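Local coordinates for protein binding component of ABC transporter (Wolinella succinogenes, PDB 3K4U) that is a putative solute-binding component of an ABC transporter, seen here holding a lysine in its pocket and probably delivering such a ligand to the membrane transporter, at residues Tyr108-Phe122 with Leu133-Glu145. Residues are numbered along the deposited sequence; the frame is centred on the assembly and turned at random.
With LYS (lysine), chain K.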
loop_
_atom_site.group_PDB
_atom_site.type_symbol
_atom_site.label_atom_id
_atom_site.label_comp_id
_atom_site.label_asym_id
_atom_site.label_seq_id
_atom_site.Cartn_x
_atom_site.Cartn_y
_atom_site.Cartn_z
ATOM N N TYR E 108 25.743 13.727 21.351
ATOM C CA TYR E 108 26.358 13.126 22.536
ATOM C C TYR E 108 27.882 13.289 22.594
ATOM O O TYR E 108 28.471 13.195 23.667
ATOM C CB TYR E 108 25.990 11.639 22.629
ATOM C CG TYR E 108 26.905 10.670 21.883
ATOM C CD1 TYR E 108 26.505 10.100 20.674
ATOM C CD2 TYR E 108 28.140 10.294 22.418
ATOM C CE1 TYR E 108 27.317 9.194 19.993
ATOM C CE2 TYR E 108 28.968 9.392 21.760
ATOM C CZ TYR E 108 28.557 8.845 20.533
ATOM O OH TYR E 108 29.373 7.943 19.863
ATOM N N LYS E 109 28.508 13.522 21.441
ATOM C CA LYS E 109 29.965 13.463 21.306
ATOM C C LYS E 109 30.656 14.656 21.950
ATOM O O LYS E 109 31.776 14.539 22.445
ATOM C CB LYS E 109 30.356 13.320 19.834
ATOM C CG LYS E 109 30.480 11.879 19.369
ATOM C CD LYS E 109 30.046 11.692 17.911
ATOM C CE LYS E 109 30.146 10.222 17.504
ATOM N NZ LYS E 109 29.167 9.858 16.455
ATOM N N ASP E 110 29.964 15.793 21.954
ATOM C CA ASP E 110 30.410 16.995 22.653
ATOM C C ASP E 110 30.535 16.803 24.177
ATOM O O ASP E 110 30.935 17.733 24.883
ATOM C CB ASP E 110 29.465 18.171 22.358
ATOM C CG ASP E 110 29.260 18.412 20.865
ATOM O OD1 ASP E 110 28.118 18.757 20.480
ATOM O OD2 ASP E 110 30.232 18.266 20.080
ATOM N N LEU E 111 30.212 15.605 24.674
ATOM C CA LEU E 111 30.226 15.336 26.124
ATOM C C LEU E 111 31.262 14.341 26.649
ATOM O O LEU E 111 31.274 14.039 27.853
ATOM C CB LEU E 111 28.825 14.956 26.620
ATOM C CG LEU E 111 28.077 15.913 27.561
ATOM C CD1 LEU E 111 28.577 17.362 27.493
ATOM C CD2 LEU E 111 26.580 15.867 27.282
ATOM N N ASP E 112 32.146 13.854 25.778
ATOM C CA ASP E 112 33.160 12.886 26.203
ATOM C C ASP E 112 34.293 13.340 27.110
ATOM O O ASP E 112 34.962 12.492 27.695
ATOM C CB ASP E 112 33.776 12.174 25.024
ATOM C CG ASP E 112 33.274 10.791 24.900
ATOM O OD1 ASP E 112 32.077 10.679 24.617
ATOM O OD2 ASP E 112 34.052 9.831 25.097
ATOM N N LYS E 113 34.523 14.644 27.233
ATOM C CA LYS E 113 35.654 15.157 28.027
ATOM C C LYS E 113 35.939 14.326 29.293
ATOM O O LYS E 113 35.007 14.009 30.029
ATOM C CB LYS E 113 35.431 16.625 28.408
ATOM C CG LYS E 113 35.158 17.555 27.247
ATOM C CD LYS E 113 33.704 17.980 27.221
ATOM C CE LYS E 113 33.503 19.263 26.414
ATOM N NZ LYS E 113 33.865 19.128 24.965
ATOM N N PRO E 114 37.228 13.987 29.556
ATOM C CA PRO E 114 37.521 13.205 30.770
ATOM C C PRO E 114 37.327 14.056 32.032
ATOM O O PRO E 114 37.218 13.511 33.132
ATOM C CB PRO E 114 38.992 12.790 30.592
ATOM C CG PRO E 114 39.462 13.435 29.290
ATOM C CD PRO E 114 38.467 14.494 28.935
ATOM N N GLU E 115 37.297 15.381 31.849
ATOM C CA GLU E 115 36.782 16.340 32.830
ATOM C C GLU E 115 35.462 15.799 33.414
ATOM O O GLU E 115 35.311 15.640 34.635
ATOM C CB GLU E 115 36.509 17.689 32.135
ATOM C CG GLU E 115 37.189 18.921 32.758
ATOM C CD GLU E 115 36.604 19.396 34.108
ATOM O OE1 GLU E 115 37.339 20.094 34.860
ATOM O OE2 GLU E 115 35.423 19.103 34.406
ATOM N N LEU E 116 34.527 15.495 32.517
ATOM C CA LEU E 116 33.186 15.068 32.882
ATOM C C LEU E 116 33.069 13.682 33.527
ATOM O O LEU E 116 33.789 12.740 33.179
ATOM C CB LEU E 116 32.269 15.171 31.663
ATOM C CG LEU E 116 32.099 16.615 31.168
ATOM C CD1 LEU E 116 31.590 16.625 29.757
ATOM C CD2 LEU E 116 31.190 17.443 32.081
ATOM N N THR E 117 32.136 13.587 34.472
ATOM C CA THR E 117 31.797 12.345 35.171
ATOM C C THR E 117 30.386 11.926 34.766
ATOM O O THR E 117 29.462 12.765 34.782
ATOM C CB THR E 117 31.815 12.577 36.685
ATOM O OG1 THR E 117 32.753 13.628 36.993
ATOM C CG2 THR E 117 32.196 11.305 37.407
ATOM N N LEU E 118 30.213 10.651 34.400
ATOM C CA LEU E 118 28.900 10.126 33.977
ATOM C C LEU E 118 28.440 8.855 34.729
ATOM O O LEU E 118 29.164 7.847 34.822
ATOM C CB LEU E 118 28.938 9.871 32.480
ATOM C CG LEU E 118 28.012 8.888 31.767
ATOM C CD1 LEU E 118 26.990 9.654 30.965
ATOM C CD2 LEU E 118 28.873 8.031 30.873
ATOM N N VAL E 119 27.215 8.902 35.247
ATOM C CA VAL E 119 26.733 7.816 36.112
ATOM C C VAL E 119 25.466 7.091 35.674
ATOM O O VAL E 119 24.510 7.704 35.136
ATOM C CB VAL E 119 26.598 8.241 37.573
ATOM C CG1 VAL E 119 27.979 8.506 38.163
ATOM C CG2 VAL E 119 25.717 9.451 37.698
ATOM N N THR E 120 25.478 5.778 35.914
ATOM C CA THR E 120 24.294 4.953 35.744
ATOM C C THR E 120 24.233 3.734 36.708
ATOM O O THR E 120 25.121 3.526 37.559
ATOM C CB THR E 120 24.157 4.499 34.279
ATOM O OG1 THR E 120 22.776 4.242 33.981
ATOM C CG2 THR E 120 24.986 3.255 34.009
ATOM N N LYS E 121 23.189 2.932 36.552
ATOM C CA LYS E 121 23.022 1.773 37.384
ATOM C C LYS E 121 23.936 0.637 36.907
ATOM O O LYS E 121 24.288 0.571 35.713
ATOM C CB LYS E 121 21.564 1.332 37.353
ATOM C CG LYS E 121 21.337 -0.106 37.883
ATOM C CD LYS E 121 19.943 -0.564 37.479
ATOM C CE LYS E 121 19.541 -1.820 38.178
ATOM N NZ LYS E 121 19.369 -1.593 39.623
ATOM N N PHE E 122 24.285 -0.271 37.818
ATOM C CA PHE E 122 25.213 -1.349 37.492
ATOM C C PHE E 122 24.589 -2.502 36.696
ATOM O O PHE E 122 23.429 -2.900 36.941
ATOM C CB PHE E 122 25.884 -1.895 38.757
ATOM C CG PHE E 122 26.850 -3.016 38.489
ATOM C CD1 PHE E 122 28.181 -2.738 38.100
ATOM C CD2 PHE E 122 26.436 -4.347 38.574
ATOM C CE1 PHE E 122 29.092 -3.770 37.835
ATOM C CE2 PHE E 122 27.349 -5.401 38.296
ATOM C CZ PHE E 122 28.679 -5.098 37.919
ATOM N N LEU E 133 29.605 3.723 23.795
ATOM C CA LEU E 133 29.509 5.116 23.353
ATOM C C LEU E 133 30.522 6.066 23.970
ATOM O O LEU E 133 31.016 6.945 23.290
ATOM C CB LEU E 133 28.107 5.667 23.616
ATOM C CG LEU E 133 27.052 5.740 22.508
ATOM C CD1 LEU E 133 27.086 4.577 21.534
ATOM C CD2 LEU E 133 25.679 5.847 23.134
ATOM N N PHE E 134 30.812 5.916 25.255
ATOM C CA PHE E 134 31.704 6.864 25.920
ATOM C C PHE E 134 33.096 6.290 26.128
ATOM O O PHE E 134 33.275 5.173 26.645
ATOM C CB PHE E 134 31.086 7.419 27.208
ATOM C CG PHE E 134 29.884 8.307 26.959
ATOM C CD1 PHE E 134 30.041 9.668 26.753
ATOM C CD2 PHE E 134 28.600 7.771 26.896
ATOM C CE1 PHE E 134 28.939 10.483 26.511
ATOM C CE2 PHE E 134 27.499 8.584 26.644
ATOM C CZ PHE E 134 27.667 9.937 26.457
ATOM N N LYS E 135 34.068 7.072 25.677
ATOM C CA LYS E 135 35.437 6.622 25.522
ATOM C C LYS E 135 36.344 7.382 26.463
ATOM O O LYS E 135 37.304 6.822 26.981
ATOM C CB LYS E 135 35.903 6.854 24.081
ATOM C CG LYS E 135 34.822 6.709 22.992
ATOM C CD LYS E 135 34.314 5.279 22.880
ATOM C CE LYS E 135 35.439 4.295 22.524
ATOM N NZ LYS E 135 34.893 2.913 22.326
ATOM N N ASN E 136 36.034 8.661 26.663
ATOM C CA ASN E 136 36.813 9.545 27.533
ATOM C C ASN E 136 36.230 9.789 28.935
ATOM O O ASN E 136 36.982 10.053 29.873
ATOM C CB ASN E 136 36.996 10.927 26.891
ATOM C CG ASN E 136 37.464 10.865 25.474
ATOM O OD1 ASN E 136 36.779 11.350 24.579
ATOM N ND2 ASN E 136 38.639 10.288 25.250
ATOM N N ALA E 137 34.901 9.761 29.057
ATOM C CA ALA E 137 34.235 10.271 30.257
ATOM C C ALA E 137 34.368 9.302 31.409
ATOM O O ALA E 137 34.494 8.101 31.187
ATOM C CB ALA E 137 32.784 10.571 29.975
ATOM N N LYS E 138 34.373 9.821 32.638
ATOM C CA LYS E 138 34.366 8.941 33.814
ATOM C C LYS E 138 33.009 8.273 33.899
ATOM O O LYS E 138 31.975 8.949 33.866
ATOM C CB LYS E 138 34.594 9.712 35.110
ATOM C CG LYS E 138 36.020 9.825 35.590
ATOM C CD LYS E 138 36.052 10.754 36.809
ATOM C CE LYS E 138 37.289 11.668 36.809
ATOM N NZ LYS E 138 37.119 12.839 37.736
ATOM N N LEU E 139 33.020 6.950 34.000
ATOM C CA LEU E 139 31.805 6.197 34.263
ATOM C C LEU E 139 31.825 5.535 35.642
ATOM O O LEU E 139 32.644 4.638 35.899
ATOM C CB LEU E 139 31.536 5.146 33.174
ATOM C CG LEU E 139 30.255 4.323 33.394
ATOM C CD1 LEU E 139 29.057 5.019 32.762
ATOM C CD2 LEU E 139 30.405 2.915 32.844
ATOM N N LYS E 140 30.895 5.975 36.495
ATOM C CA LYS E 140 30.655 5.369 37.803
ATOM C C LYS E 140 29.270 4.745 37.883
ATOM O O LYS E 140 28.317 5.217 37.258
ATOM C CB LYS E 140 30.796 6.398 38.913
ATOM C CG LYS E 140 32.227 6.753 39.249
ATOM C CD LYS E 140 32.342 7.180 40.691
ATOM C CE LYS E 140 31.587 8.450 40.957
ATOM N NZ LYS E 140 32.033 9.025 42.233
ATOM N N THR E 141 29.170 3.695 38.691
ATOM C CA THR E 141 27.966 2.875 38.732
ATOM C C THR E 141 27.429 2.649 40.149
ATOM O O THR E 141 28.183 2.546 41.103
ATOM C CB THR E 141 28.216 1.482 38.148
ATOM O OG1 THR E 141 29.087 0.766 39.039
ATOM C CG2 THR E 141 28.802 1.565 36.761
ATOM N N TYR E 142 26.111 2.517 40.234
ATOM C CA TYR E 142 25.401 2.426 41.463
ATOM C C TYR E 142 24.299 1.390 41.345
ATOM O O TYR E 142 23.725 1.184 40.260
ATOM C CB TYR E 142 24.821 3.799 41.794
ATOM C CG TYR E 142 25.910 4.819 42.036
ATOM C CD1 TYR E 142 26.509 4.928 43.288
ATOM C CD2 TYR E 142 26.371 5.650 41.001
ATOM C CE1 TYR E 142 27.510 5.832 43.520
ATOM C CE2 TYR E 142 27.384 6.565 41.226
ATOM C CZ TYR E 142 27.952 6.652 42.497
ATOM O OH TYR E 142 28.969 7.551 42.754
ATOM N N ASP E 143 24.001 0.762 42.477
ATOM C CA ASP E 143 22.964 -0.252 42.610
ATOM C C ASP E 143 21.569 0.169 42.173
ATOM O O ASP E 143 20.772 -0.691 41.778
ATOM C CB ASP E 143 22.933 -0.773 44.054
ATOM C CG ASP E 143 24.203 -1.515 44.408
ATOM O OD1 ASP E 143 24.727 -2.212 43.491
ATOM O OD2 ASP E 143 24.684 -1.391 45.573
ATOM N N THR E 144 21.262 1.465 42.239
ATOM C CA THR E 144 19.945 1.930 41.775
ATOM C C THR E 144 19.930 3.182 40.870
ATOM O O THR E 144 20.799 4.055 40.954
ATOM C CB THR E 144 18.924 2.102 42.936
ATOM O OG1 THR E 144 19.295 3.222 43.759
ATOM C CG2 THR E 144 18.827 0.833 43.756
ATOM N N GLU E 145 18.932 3.243 40.007
ATOM C CA GLU E 145 18.785 4.345 39.078
ATOM C C GLU E 145 18.814 5.606 39.881
ATOM O O GLU E 145 19.525 6.556 39.537
ATOM C CB GLU E 145 17.433 4.281 38.349
ATOM C CG GLU E 145 17.280 3.173 37.337
ATOM C CD GLU E 145 16.666 1.911 37.906
ATOM O OE1 GLU E 145 15.769 1.326 37.248
ATOM O OE2 GLU E 145 17.068 1.494 39.017
HETATM N N LYS K . 16.277 -1.663 29.550
HETATM C CA LYS K . 17.080 -1.755 30.752
HETATM C C LYS K . 17.842 -3.060 30.693
HETATM O O LYS K . 17.338 -4.026 30.126
HETATM C CB LYS K . 16.179 -1.749 31.995
HETATM C CG LYS K . 16.862 -1.330 33.276
HETATM C CD LYS K . 16.291 -2.068 34.435
HETATM C CE LYS K . 16.676 -1.445 35.781
HETATM N NZ LYS K . 15.858 -1.969 36.906
HETATM O OXT LYS K . 18.952 -3.180 31.205
#
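D112 reaches past the F134 ring to the turn that follows helix 125-133, where its OD2 takes two backbone N-H groups. K135 N comes in on the syn lone pair of D112 OD2 at 2.8 Å, while N136 N meets the same oxygen on its anti side, 22° out of the carboxylate plane. The other oxygen, OD1, lies close to F134 CD1, with carboxylate and ring planes nearly parallel. An alanine here would probably leave both amides without their shared acceptor and the turn before strand 138-142 freer to shift. F134 also receives the edge of Y108, planes at 66°, and L118 CD2 over one face. L133 CG rests on a face of the Y108 ring, 4.3 Å from its centroid.

Next to this turn, strands 117-121 and 138-142 run parallel as the two strands of a right-handed beta-alpha-beta crossover through helix 125-133, a unit of one lobe of the periplasmic-binding-protein fold. Backbone bonds alternate from K138 N to L116 O through to F122 N to Y142 O. On one sheet face L118 CD2 meets L139 CD1 (3.6 Å); on the other V119 CG1 touches the edge of the Y142 ring in its plane.

K121 leaves the strand end with CG anti to the backbone N. Its CB and CG both pass Y142 O; K121 CD meets both E145 OE2 and the CE of the bound lysine, and K121 CE lies 3.8 Å from that same ligand CE. A bend at chi4 (67°) then turns K121 NZ onto D143 O at 2.7 Å; K121 NZ also makes a long salt bridge to E145 OE2 and a weak, long ion pair with E12. E145 OE1 accepts a weak bond from the ligand's NZ, and the ligand is also hydrogen-bonded to E12 OE1.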